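Side-chain contacts in flagellin B1 (Methanocaldococcus jannaschii DSM 2661, PDB 5YA6), which probably serves as a structural subunit of the archaellum, the archaeal flagellar filament, and carries a calcium-binding site: residues I84-W87 and S88-D91; Y160-T163 and V164-L167. All coordinates share one frame; numbering follows the deposited sequence.

How the interactions relate
The two interactions are local turns in loops of one mixed β-sheet. Interaction 1 comes first along the chain, as a short 3-10 turn in the loop between strands 59-69 and 94-99. Interaction 2 follows near the C-terminal end, where the loop after strand 150-155 turns into strand 164-168, an outermost strand of the sheet within this chain. The centres of interactions 1 and 2 are about 21 Å apart; the nearest atoms of interactions 1 and 2 are about 10 Å apart. Phe79 meets both Trp87 and Val164. Each turn settles its own connection, both reach strand 28-38, through Lys31 and Ile29, and neither includes a calcium ligand.

Interaction 1 (I84-W87 and S88-D91); sequences ITDW and SLAD
Thr85 O is gripped twice: by the backbone N-H of Ser88 and by a water that also reaches that serine's hydroxyl. The Ser88 N to Thr85 O bond is 3.0 Å long and nearly straight, at 167°. The water donates to Thr85 O at 3.2 Å and lies 2.6 Å from Ser88 OG, so it bridges the Thr85 carbonyl and the serine side chain. Ser88 OG sits between its own backbone N and carbonyl carbon (chi1 80°), a torsion that brings OG back along the turn to 3.4 Å from Thr85 O, where one water can reach both.

The same three-residue spacing runs through the whole turn. Before this bond, Trp87 N donates to Ile84 O; after it, Leu89 N donates to Asp86 O at 3.0 Å and Ala90 N to Trp87 O at 3.1 Å. Such successive i to i+3 bonds define a 3-10 helix, here a short one in the loop between strands 59-69 and 94-99.

The side chains divide between two environments. Asp86 and Leu89 run side by side in the same direction, with Asp86 OD1 4.0 Å from Leu89 CD1; Leu89 also rests on Ser66 and Thr67 of strand 59-69. Trp87 is buried, and its six-membered ring meets the Ala90 methyl obliquely, CE3 to CB at 3.8 Å. Beyond the turn, the indole NE1 donates to Ile78 O, and Lys31 makes a cation-pi contact with the ring. The turn is thus held by its own backbone bonds, while the indole ties it to an earlier part of the same loop through Ile78 O and reaches strand 28-38 through Lys31, leaving a water-bridged serine on the exposed side.

Interaction 2 (Y160-T163 and V164-L167); sequences YTQT and VIEL
Tyr160 and Ile165 meet where a loop turns into strand 164-168, an outermost strand, within this chain, of the mixed β-sheet, which pairs antiparallel with strand 13-23. Backbone hydrogen bonds of Thr163 with Tyr22, Ile165 with Gly20 and Leu167 with Val18 fix that pairing, and they begin one residue ahead of the strand itself.

The close-packed part centres on the buried Ile165. Its side chain crosses that of Tyr160 at about a right angle, and its terminal methyl CD1 approaches the ring obliquely, 4.1 Å from Tyr160 CD1. With CG1 anti to the carbonyl carbon (chi1 -56°), the longer branch of Ile165 leads back toward the loop, where its CD1 lies 3.4 Å from Gln162 O and 4.1 Å from Thr161 N. This apolar packing has a polar cost: Gln162 N and Gln162 O are both buried by the contact and have no partner in the model. Tyr160 is held at its far end as well, by the hydrogen bond of its hydroxyl to Ile132 O. The ring of Tyr22 is a separate neighbour of the Tyr160 ring.

The other side of the turn is more open. Thr161, Gln162, Thr163 and Val164 are all exposed, and the contact here rests on the Gln162 side chain, with one close CG approach and one long hydrogen bond. Thr161 OG1 donates to Gln162 OE1 at 3.0 Å, which helps set the rotation of the glutamine amide. The bend of the Gln162 chain at chi2 (-136°) then brings the amide nitrogen over to the start of the strand. Gln162 CG comes within 3.2 Å of Val164 O, and Gln162 NE2 donates to the same oxygen at 3.3 Å, in a bent hydrogen bond (139° at the hydrogen) whose donor nitrogen lies nearly along the C=O axis, with the oxygen tilted out of the amide plane.

Interaction 1 (I84-W87 and S88-D91)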
loop_
_atom_site.group_PDB
_atom_site.type_symbol
_atom_site.label_atom_id
_atom_site.label_comp_id
_atom_site.label_asym_id
_atom_site.label_seq_id
_atom_site.Cartn_x
_atom_site.Cartn_y
_atom_site.Cartn_z
ATOM N N ILE B 84 8.320 27.879 -0.644
ATOM C CA ILE B 84 8.956 26.713 -0.001
ATOM C C ILE B 84 10.024 26.163 -0.943
ATOM O O ILE B 84 9.794 25.297 -1.737
ATOM C CB ILE B 84 7.842 25.707 0.379
ATOM C CG1 ILE B 84 6.830 26.330 1.364
ATOM C CG2 ILE B 84 8.490 24.465 1.037
ATOM C CD1 ILE B 84 5.464 25.726 1.272
ATOM N N THR B 85 11.216 26.772 -0.935
ATOM C CA THR B 85 12.228 26.500 -1.912
ATOM C C THR B 85 12.859 25.122 -1.716
ATOM O O THR B 85 13.418 24.572 -2.649
ATOM C CB THR B 85 13.387 27.581 -1.824
ATOM O OG1 THR B 85 13.779 27.760 -0.448
ATOM C CG2 THR B 85 12.836 28.917 -2.345
ATOM N N ASP B 86 12.688 24.555 -0.515
ATOM C CA ASP B 86 13.180 23.194 -0.251
ATOM C C ASP B 86 12.427 22.121 -1.055
ATOM O O ASP B 86 12.876 20.998 -1.125
ATOM C CB ASP B 86 13.141 22.842 1.255
ATOM C CG ASP B 86 14.267 23.507 2.071
ATOM O OD1 ASP B 86 15.266 23.890 1.484
ATOM O OD2 ASP B 86 14.077 23.678 3.276
ATOM N N TRP B 87 11.320 22.473 -1.728
ATOM C CA TRP B 87 10.812 21.582 -2.808
ATOM C C TRP B 87 11.863 21.143 -3.808
ATOM O O TRP B 87 11.723 20.112 -4.444
ATOM C CB TRP B 87 9.657 22.232 -3.604
ATOM C CG TRP B 87 8.299 21.971 -3.013
ATOM C CD1 TRP B 87 7.524 22.822 -2.364
ATOM C CD2 TRP B 87 7.602 20.718 -3.031
ATOM N NE1 TRP B 87 6.381 22.182 -1.900
ATOM C CE2 TRP B 87 6.402 20.895 -2.340
ATOM C CE3 TRP B 87 7.904 19.461 -3.562
ATOM C CZ2 TRP B 87 5.439 19.860 -2.221
ATOM C CZ3 TRP B 87 6.977 18.449 -3.422
ATOM C CH2 TRP B 87 5.799 18.645 -2.739
ATOM N N SER B 88 12.893 21.969 -4.003
ATOM C CA SER B 88 13.977 21.594 -4.886
ATOM C C SER B 88 14.682 20.274 -4.515
ATOM O O SER B 88 15.214 19.597 -5.406
ATOM C CB SER B 88 15.027 22.694 -4.987
ATOM O OG SER B 88 15.919 22.713 -3.881
ATOM N N LEU B 89 14.643 19.929 -3.236
ATOM C CA LEU B 89 15.244 18.693 -2.710
ATOM C C LEU B 89 14.306 17.465 -2.737
ATOM O O LEU B 89 14.741 16.335 -2.444
ATOM C CB LEU B 89 15.766 18.915 -1.304
ATOM C CG LEU B 89 16.747 20.069 -1.067
ATOM C CD1 LEU B 89 16.935 20.402 0.391
ATOM C CD2 LEU B 89 18.038 19.851 -1.792
ATOM N N ALA B 90 13.060 17.647 -3.127
ATOM C CA ALA B 90 12.162 16.485 -3.292
ATOM C C ALA B 90 12.395 15.939 -4.665
ATOM O O ALA B 90 11.857 16.415 -5.657
ATOM C CB ALA B 90 10.723 16.923 -3.087
ATOM N N ASP B 91 13.187 14.877 -4.731
ATOM C CA ASP B 91 13.606 14.331 -5.998
ATOM C C ASP B 91 13.081 12.886 -6.179
ATOM O O ASP B 91 12.117 12.463 -5.527
ATOM C CB ASP B 91 15.118 14.446 -6.138
ATOM C CG ASP B 91 15.869 13.625 -5.143
ATOM O OD1 ASP B 91 15.285 12.801 -4.409
ATOM O OD2 ASP B 91 17.112 13.772 -5.068
HETATM O O HOH W 1 16.507 25.143 -3.119
#

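Interaction 2 (Y160-T163 and V164-L167)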
loop_
_atom_site.group_PDB
_atom_site.type_symbol
_atom_site.label_atom_id
_atom_site.label_comp_id
_atom_site.label_asym_id
_atom_site.label_seq_id
_atom_site.Cartn_x
_atom_site.Cartn_y
_atom_site.Cartn_z
ATOM N N TYR B 160 -9.741 15.791 -12.417
ATOM C CA TYR B 160 -9.063 16.784 -11.636
ATOM C C TYR B 160 -9.672 18.157 -11.953
ATOM O O TYR B 160 -9.521 18.618 -13.110
ATOM C CB TYR B 160 -7.573 16.799 -11.949
ATOM C CG TYR B 160 -6.821 15.473 -11.647
ATOM C CD1 TYR B 160 -7.049 14.777 -10.478
ATOM C CD2 TYR B 160 -5.939 14.953 -12.527
ATOM C CE1 TYR B 160 -6.353 13.610 -10.192
ATOM C CE2 TYR B 160 -5.244 13.764 -12.272
ATOM C CZ TYR B 160 -5.467 13.095 -11.108
ATOM O OH TYR B 160 -4.783 11.961 -10.760
ATOM N N THR B 161 -10.351 18.734 -10.958
ATOM C CA THR B 161 -11.172 19.956 -11.100
ATOM C C THR B 161 -10.601 21.218 -10.503
ATOM O O THR B 161 -11.172 22.299 -10.767
ATOM C CB THR B 161 -12.533 19.759 -10.413
ATOM O OG1 THR B 161 -12.336 19.731 -8.995
ATOM C CG2 THR B 161 -13.148 18.481 -10.834
ATOM N N GLN B 162 -9.554 21.122 -9.673
ATOM C CA GLN B 162 -8.856 22.266 -9.118
ATOM C C GLN B 162 -7.428 21.911 -8.874
ATOM O O GLN B 162 -7.017 20.721 -9.050
ATOM C CB GLN B 162 -9.547 22.732 -7.825
ATOM C CG GLN B 162 -9.499 21.723 -6.700
ATOM C CD GLN B 162 -10.804 21.549 -5.947
ATOM O OE1 GLN B 162 -11.898 21.456 -6.545
ATOM N NE2 GLN B 162 -10.697 21.462 -4.619
ATOM N N THR B 163 -6.652 22.883 -8.445
ATOM C CA THR B 163 -5.226 22.703 -8.309
ATOM C C THR B 163 -4.836 21.877 -7.054
ATOM O O THR B 163 -3.832 21.132 -7.102
ATOM C CB THR B 163 -4.489 24.067 -8.276
ATOM O OG1 THR B 163 -4.922 24.844 -9.395
ATOM C CG2 THR B 163 -3.079 23.906 -8.460
ATOM N N VAL B 164 -5.578 22.003 -5.934
ATOM C CA VAL B 164 -5.285 21.259 -4.757
ATOM C C VAL B 164 -6.401 20.253 -4.500
ATOM O O VAL B 164 -7.553 20.626 -4.410
ATOM C CB VAL B 164 -4.990 22.185 -3.589
ATOM C CG1 VAL B 164 -4.872 21.402 -2.284
ATOM C CG2 VAL B 164 -3.740 22.988 -3.921
ATOM N N ILE B 165 -6.037 18.956 -4.472
ATOM C CA ILE B 165 -7.020 17.882 -4.506
ATOM C C ILE B 165 -6.867 17.087 -3.203
ATOM O O ILE B 165 -5.784 16.653 -2.886
ATOM C CB ILE B 165 -6.729 16.912 -5.670
ATOM C CG1 ILE B 165 -6.686 17.658 -7.042
ATOM C CG2 ILE B 165 -7.677 15.694 -5.670
ATOM C CD1 ILE B 165 -7.970 17.735 -7.717
ATOM N N GLU B 166 -7.983 16.839 -2.516
ATOM C CA GLU B 166 -7.939 16.011 -1.329
ATOM C C GLU B 166 -7.969 14.560 -1.798
ATOM O O GLU B 166 -8.940 14.109 -2.373
ATOM C CB GLU B 166 -9.147 16.252 -0.384
ATOM C CG GLU B 166 -8.864 15.669 1.007
ATOM C CD GLU B 166 -9.953 15.964 2.038
ATOM O OE1 GLU B 166 -9.587 16.039 3.230
ATOM O OE2 GLU B 166 -11.149 16.096 1.691
ATOM N N LEU B 167 -6.900 13.814 -1.503
ATOM C CA LEU B 167 -6.780 12.429 -1.985
ATOM C C LEU B 167 -7.139 11.377 -0.953
ATOM O O LEU B 167 -7.760 10.364 -1.267
ATOM C CB LEU B 167 -5.341 12.218 -2.468
ATOM C CG LEU B 167 -4.983 13.048 -3.697
ATOM C CD1 LEU B 167 -3.496 12.860 -3.975
ATOM C CD2 LEU B 167 -5.855 12.614 -4.870
#